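Local coordinates for endoglucanase A (Clostridium cellulolyticum, PDB 1EDG), which probably hydrolyses internal beta-1,4-glucosidic bonds of cellulose, as a family 5 endoglucanase acting through its catalytic domain, at residues 179-193 and 224-236. Numbering follows the deposited sequence.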
loop_
_atom_site.group_PDB
_atom_site.type_symbol
_atom_site.label_atom_id
_atom_site.label_comp_id
_atom_site.label_asym_id
_atom_site.label_seq_id
_atom_site.Cartn_x
_atom_site.Cartn_y
_atom_site.Cartn_z
ATOM N N GLU A 179 16.606 -6.089 -8.179
ATOM C CA GLU A 179 15.776 -6.027 -6.983
ATOM C C GLU A 179 14.581 -5.081 -7.150
ATOM O O GLU A 179 13.477 -5.385 -6.697
ATOM C CB GLU A 179 16.612 -5.572 -5.780
ATOM C CG GLU A 179 15.815 -5.424 -4.487
ATOM C CD GLU A 179 16.618 -4.833 -3.331
ATOM O OE1 GLU A 179 17.865 -4.799 -3.400
ATOM O OE2 GLU A 179 15.993 -4.404 -2.339
ATOM N N TRP A 180 14.798 -3.964 -7.838
ATOM C CA TRP A 180 13.755 -2.961 -7.995
ATOM C C TRP A 180 12.952 -2.922 -9.289
ATOM O O TRP A 180 12.148 -2.007 -9.490
ATOM C CB TRP A 180 14.330 -1.581 -7.666
ATOM C CG TRP A 180 14.885 -1.527 -6.275
ATOM C CD1 TRP A 180 16.202 -1.487 -5.917
ATOM C CD2 TRP A 180 14.137 -1.571 -5.051
ATOM N NE1 TRP A 180 16.321 -1.512 -4.548
ATOM C CE2 TRP A 180 15.071 -1.561 -3.992
ATOM C CE3 TRP A 180 12.771 -1.622 -4.749
ATOM C CZ2 TRP A 180 14.681 -1.600 -2.649
ATOM C CZ3 TRP A 180 12.383 -1.660 -3.411
ATOM C CH2 TRP A 180 13.338 -1.649 -2.380
ATOM N N TRP A 181 13.117 -3.923 -10.144
ATOM C CA TRP A 181 12.372 -3.959 -11.397
ATOM C C TRP A 181 12.407 -5.345 -12.014
ATOM O O TRP A 181 13.466 -5.966 -12.100
ATOM C CB TRP A 181 12.922 -2.927 -12.387
ATOM C CG TRP A 181 14.359 -3.142 -12.773
ATOM C CD1 TRP A 181 15.449 -3.127 -11.944
ATOM C CD2 TRP A 181 14.862 -3.376 -14.092
ATOM N NE1 TRP A 181 16.597 -3.335 -12.669
ATOM C CE2 TRP A 181 16.266 -3.491 -13.990
ATOM C CE3 TRP A 181 14.261 -3.500 -15.352
ATOM C CZ2 TRP A 181 17.082 -3.722 -15.102
ATOM C CZ3 TRP A 181 15.071 -3.729 -16.457
ATOM C CH2 TRP A 181 16.467 -3.838 -16.322
ATOM N N PRO A 182 11.243 -5.853 -12.444
ATOM C CA PRO A 182 11.148 -7.180 -13.055
ATOM C C PRO A 182 11.679 -7.261 -14.493
ATOM O O PRO A 182 10.924 -7.101 -15.459
ATOM C CB PRO A 182 9.648 -7.478 -12.976
ATOM C CG PRO A 182 9.031 -6.132 -13.141
ATOM C CD PRO A 182 9.904 -5.257 -12.269
ATOM N N GLU A 183 12.985 -7.474 -14.629
ATOM C CA GLU A 183 13.607 -7.614 -15.945
ATOM C C GLU A 183 13.291 -9.039 -16.399
ATOM O O GLU A 183 13.996 -9.977 -16.040
ATOM C CB GLU A 183 15.121 -7.404 -15.834
ATOM C CG GLU A 183 15.924 -7.769 -17.083
ATOM C CD GLU A 183 15.473 -7.022 -18.323
ATOM O OE1 GLU A 183 14.578 -7.525 -19.033
ATOM O OE2 GLU A 183 16.021 -5.938 -18.601
ATOM N N LEU A 184 12.241 -9.189 -17.200
ATOM C CA LEU A 184 11.788 -10.500 -17.671
ATOM C C LEU A 184 12.774 -11.391 -18.425
ATOM O O LEU A 184 12.469 -12.552 -18.702
ATOM C CB LEU A 184 10.499 -10.359 -18.484
ATOM C CG LEU A 184 9.281 -9.819 -17.734
ATOM C CD1 LEU A 184 8.091 -9.789 -18.673
ATOM C CD2 LEU A 184 8.974 -10.680 -16.521
ATOM N N THR A 185 13.934 -10.853 -18.783
ATOM C CA THR A 185 14.933 -11.640 -19.490
ATOM C C THR A 185 15.784 -12.411 -18.484
ATOM O O THR A 185 16.315 -13.479 -18.793
ATOM C CB THR A 185 15.850 -10.745 -20.357
ATOM O OG1 THR A 185 16.519 -9.786 -19.527
ATOM C CG2 THR A 185 15.036 -10.011 -21.414
ATOM N N ASN A 186 15.893 -11.871 -17.274
ATOM C CA ASN A 186 16.687 -12.491 -16.224
ATOM C C ASN A 186 16.037 -13.749 -15.660
ATOM O O ASN A 186 14.903 -13.727 -15.178
ATOM C CB ASN A 186 16.961 -11.491 -15.101
ATOM C CG ASN A 186 17.952 -12.019 -14.079
ATOM O OD1 ASN A 186 17.587 -12.761 -13.166
ATOM N ND2 ASN A 186 19.213 -11.636 -14.227
ATOM N N SER A 187 16.789 -14.842 -15.706
ATOM C CA SER A 187 16.342 -16.138 -15.213
ATOM C C SER A 187 15.926 -16.094 -13.740
ATOM O O SER A 187 14.909 -16.678 -13.358
ATOM C CB SER A 187 17.459 -17.171 -15.420
ATOM O OG SER A 187 17.138 -18.418 -14.832
ATOM N N ASP A 188 16.701 -15.387 -12.922
ATOM C CA ASP A 188 16.412 -15.276 -11.495
ATOM C C ASP A 188 15.071 -14.594 -11.214
ATOM O O ASP A 188 14.320 -15.042 -10.346
ATOM C CB ASP A 188 17.535 -14.529 -10.762
ATOM C CG ASP A 188 18.867 -15.278 -10.792
ATOM O OD1 ASP A 188 18.883 -16.501 -10.528
ATOM O OD2 ASP A 188 19.902 -14.634 -11.068
ATOM N N VAL A 189 14.752 -13.535 -11.956
ATOM C CA VAL A 189 13.489 -12.838 -11.725
ATOM C C VAL A 189 12.281 -13.679 -12.121
ATOM O O VAL A 189 11.261 -13.650 -11.435
ATOM C CB VAL A 189 13.409 -11.442 -12.409
ATOM C CG1 VAL A 189 14.676 -10.645 -12.166
ATOM C CG2 VAL A 189 13.109 -11.577 -13.865
ATOM N N VAL A 190 12.391 -14.445 -13.206
ATOM C CA VAL A 190 11.276 -15.289 -13.636
ATOM C C VAL A 190 10.990 -16.339 -12.570
ATOM O O VAL A 190 9.834 -16.627 -12.267
ATOM C CB VAL A 190 11.540 -15.949 -15.014
ATOM C CG1 VAL A 190 10.416 -16.920 -15.363
ATOM C CG2 VAL A 190 11.645 -14.870 -16.091
ATOM N N ASP A 191 12.048 -16.889 -11.980
ATOM C CA ASP A 191 11.895 -17.869 -10.911
ATOM C C ASP A 191 11.177 -17.181 -9.740
ATOM O O ASP A 191 10.238 -17.732 -9.162
ATOM C CB ASP A 191 13.272 -18.376 -10.457
ATOM C CG ASP A 191 13.199 -19.232 -9.203
ATOM O OD1 ASP A 191 12.553 -20.299 -9.240
ATOM O OD2 ASP A 191 13.786 -18.837 -8.174
ATOM N N SER A 192 11.604 -15.959 -9.430
ATOM C CA SER A 192 11.020 -15.170 -8.343
ATOM C C SER A 192 9.520 -14.920 -8.575
ATOM O O SER A 192 8.703 -15.125 -7.674
ATOM C CB SER A 192 11.778 -13.844 -8.202
ATOM O OG SER A 192 11.481 -13.201 -6.975
ATOM N N ILE A 193 9.159 -14.532 -9.796
ATOM C CA ILE A 193 7.767 -14.274 -10.162
ATOM C C ILE A 193 6.909 -15.515 -9.929
ATOM O O ILE A 193 5.791 -15.427 -9.410
ATOM C CB ILE A 193 7.671 -13.827 -11.641
ATOM C CG1 ILE A 193 8.241 -12.412 -11.794
ATOM C CG2 ILE A 193 6.226 -13.907 -12.148
ATOM C CD1 ILE A 193 8.341 -11.928 -13.233
ATOM N N TYR A 224 5.740 -8.859 -8.737
ATOM C CA TYR A 224 7.133 -8.560 -8.383
ATOM C C TYR A 224 7.327 -7.090 -7.972
ATOM O O TYR A 224 7.011 -6.175 -8.744
ATOM C CB TYR A 224 8.065 -8.919 -9.551
ATOM C CG TYR A 224 9.537 -8.928 -9.188
ATOM C CD1 TYR A 224 10.117 -10.037 -8.577
ATOM C CD2 TYR A 224 10.338 -7.817 -9.429
ATOM C CE1 TYR A 224 11.461 -10.036 -8.207
ATOM C CE2 TYR A 224 11.680 -7.802 -9.064
ATOM C CZ TYR A 224 12.237 -8.912 -8.449
ATOM O OH TYR A 224 13.551 -8.867 -8.043
ATOM N N VAL A 225 7.849 -6.889 -6.757
ATOM C CA VAL A 225 8.104 -5.576 -6.133
ATOM C C VAL A 225 6.883 -4.652 -6.173
ATOM O O VAL A 225 7.020 -3.430 -6.056
ATOM C CB VAL A 225 9.319 -4.820 -6.749
ATOM C CG1 VAL A 225 9.871 -3.794 -5.761
ATOM C CG2 VAL A 225 10.406 -5.764 -7.077
ATOM N N ALA A 226 5.697 -5.245 -6.300
ATOM C CA ALA A 226 4.435 -4.508 -6.386
ATOM C C ALA A 226 4.453 -3.472 -7.517
ATOM O O ALA A 226 3.751 -2.460 -7.453
ATOM C CB ALA A 226 4.099 -3.834 -5.048
ATOM N N SER A 227 5.260 -3.702 -8.548
ATOM C CA SER A 227 5.317 -2.756 -9.662
ATOM C C SER A 227 4.155 -2.987 -10.634
ATOM O O SER A 227 3.534 -4.058 -10.643
ATOM C CB SER A 227 6.654 -2.862 -10.405
ATOM O OG SER A 227 6.787 -4.111 -11.052
ATOM N N PRO A 228 3.794 -1.957 -11.414
ATOM C CA PRO A 228 2.697 -2.122 -12.373
ATOM C C PRO A 228 3.041 -3.255 -13.348
ATOM O O PRO A 228 2.196 -4.106 -13.637
ATOM C CB PRO A 228 2.660 -0.765 -13.075
ATOM C CG PRO A 228 3.086 0.179 -11.994
ATOM C CD PRO A 228 4.251 -0.556 -11.370
ATOM N N ASP A 229 4.295 -3.293 -13.802
ATOM C CA ASP A 229 4.750 -4.336 -14.723
ATOM C C ASP A 229 4.729 -5.718 -14.081
ATOM O O ASP A 229 4.514 -6.717 -14.763
ATOM C CB ASP A 229 6.150 -4.027 -15.253
ATOM C CG ASP A 229 6.156 -2.907 -16.283
ATOM O OD1 ASP A 229 5.125 -2.696 -16.956
ATOM O OD2 ASP A 229 7.199 -2.239 -16.428
ATOM N N GLY A 230 4.954 -5.778 -12.772
ATOM C CA GLY A 230 4.915 -7.048 -12.077
ATOM C C GLY A 230 3.516 -7.641 -12.087
ATOM O O GLY A 230 3.343 -8.858 -12.022
ATOM N N ALA A 231 2.508 -6.780 -12.172
ATOM C CA ALA A 231 1.125 -7.235 -12.178
ATOM C C ALA A 231 0.544 -7.416 -13.581
ATOM O O ALA A 231 -0.384 -8.204 -13.771
ATOM C CB ALA A 231 0.255 -6.273 -11.368
ATOM N N THR A 232 1.078 -6.691 -14.558
ATOM C CA THR A 232 0.558 -6.783 -15.916
ATOM C C THR A 232 1.260 -7.765 -16.851
ATOM O O THR A 232 0.704 -8.117 -17.895
ATOM C CB THR A 232 0.480 -5.393 -16.589
ATOM O OG1 THR A 232 1.780 -4.795 -16.620
ATOM C CG2 THR A 232 -0.482 -4.485 -15.828
ATOM N N ASN A 233 2.463 -8.210 -16.493
ATOM C CA ASN A 233 3.193 -9.148 -17.347
ATOM C C ASN A 233 2.477 -10.500 -17.438
ATOM O O ASN A 233 1.666 -10.858 -16.576
ATOM C CB ASN A 233 4.653 -9.321 -16.887
ATOM C CG ASN A 233 4.786 -10.206 -15.658
ATOM O OD1 ASN A 233 4.743 -11.435 -15.755
ATOM N ND2 ASN A 233 4.957 -9.588 -14.494
ATOM N N ASP A 234 2.803 -11.256 -18.480
ATOM C CA ASP A 234 2.182 -12.550 -18.725
ATOM C C ASP A 234 2.431 -13.629 -17.682
ATOM O O ASP A 234 1.638 -14.559 -17.565
ATOM C CB ASP A 234 2.577 -13.063 -20.114
ATOM C CG ASP A 234 2.138 -12.124 -21.230
ATOM O OD1 ASP A 234 0.984 -11.636 -21.191
ATOM O OD2 ASP A 234 2.955 -11.873 -22.143
ATOM N N TYR A 235 3.528 -13.521 -16.938
ATOM C CA TYR A 235 3.853 -14.514 -15.912
ATOM C C TYR A 235 3.031 -14.383 -14.629
ATOM O O TYR A 235 2.955 -15.334 -13.841
ATOM C CB TYR A 235 5.347 -14.478 -15.580
ATOM C CG TYR A 235 6.223 -14.876 -16.740
ATOM C CD1 TYR A 235 6.231 -16.189 -17.208
ATOM C CD2 TYR A 235 7.011 -13.934 -17.402
ATOM C CE1 TYR A 235 6.996 -16.557 -18.314
ATOM C CE2 TYR A 235 7.782 -14.288 -18.510
ATOM C CZ TYR A 235 7.766 -15.602 -18.960
ATOM O OH TYR A 235 8.502 -15.968 -20.062
ATOM N N PHE A 236 2.426 -13.216 -14.408
ATOM C CA PHE A 236 1.614 -13.001 -13.210
ATOM C C PHE A 236 0.347 -13.847 -13.259
ATOM O O PHE A 236 -0.382 -13.831 -14.253
ATOM C CB PHE A 236 1.234 -11.520 -13.058
ATOM C CG PHE A 236 0.407 -11.226 -11.828
ATOM C CD1 PHE A 236 1.006 -11.122 -10.577
ATOM C CD2 PHE A 236 -0.972 -11.063 -11.923
ATOM C CE1 PHE A 236 0.245 -10.860 -9.438
ATOM C CE2 PHE A 236 -1.747 -10.800 -10.786
ATOM C CZ PHE A 236 -1.138 -10.699 -9.543
#
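Pro182 and Ser192 both meet the ring of Tyr224, which reaches between the loop 179-186 and the start of helix 187-209. CG of Tyr224 stands anti to the backbone N (chi1 -168°), and this carries the ring in toward both. The Pro182 ring runs obliquely across that of Tyr224, its CB 3.6 Å from Tyr224 CD2, while Ser192 OG lies in the ring plane at the edge, 3.4 Å from Tyr224 CE1. That hydroxyl is not left to the ring alone, being hydrogen-bonded to Pro133 O; the phenol OH is likewise held, by Asn178 O and Leu173 N. The CG and CD edge of the proline also reaches the N-cap residue of helix 228-232: Pro182 CD is 3.5 Å from Ser227 OG, the oxygen that accepts from Gly230 N and donates almost straight down the carbonyl of Tyr224. In the eight-stranded TIM barrel of this family 5 cellulase, the contact packs the loop that follows strand 163-166, together with the first turns of helix 187-209, against the chain that leaves strand 219-222. Farther along, Ile193 CG2 presses on Tyr235 CB at 3.6 Å, the two side chains crossing at about a right angle. Leu184 divides its methyls, CD2 coming to the edge of the Tyr235 ring and CD1 sitting 3.9 Å from Asn233 CB. The Asn233 amide is fixed from its own segment: ND2 gives a fairly straight bond (161°) to a lone pair of Asp229 O. At the opposite end Val225 CG1 meets the six-membered ring of Trp180, 3.8 Å from CE3, and Glu179 CD lies over one face of that indole, toward its rim, while the carboxylate itself is held by Arg172 (salt bridge) and Gly175 N.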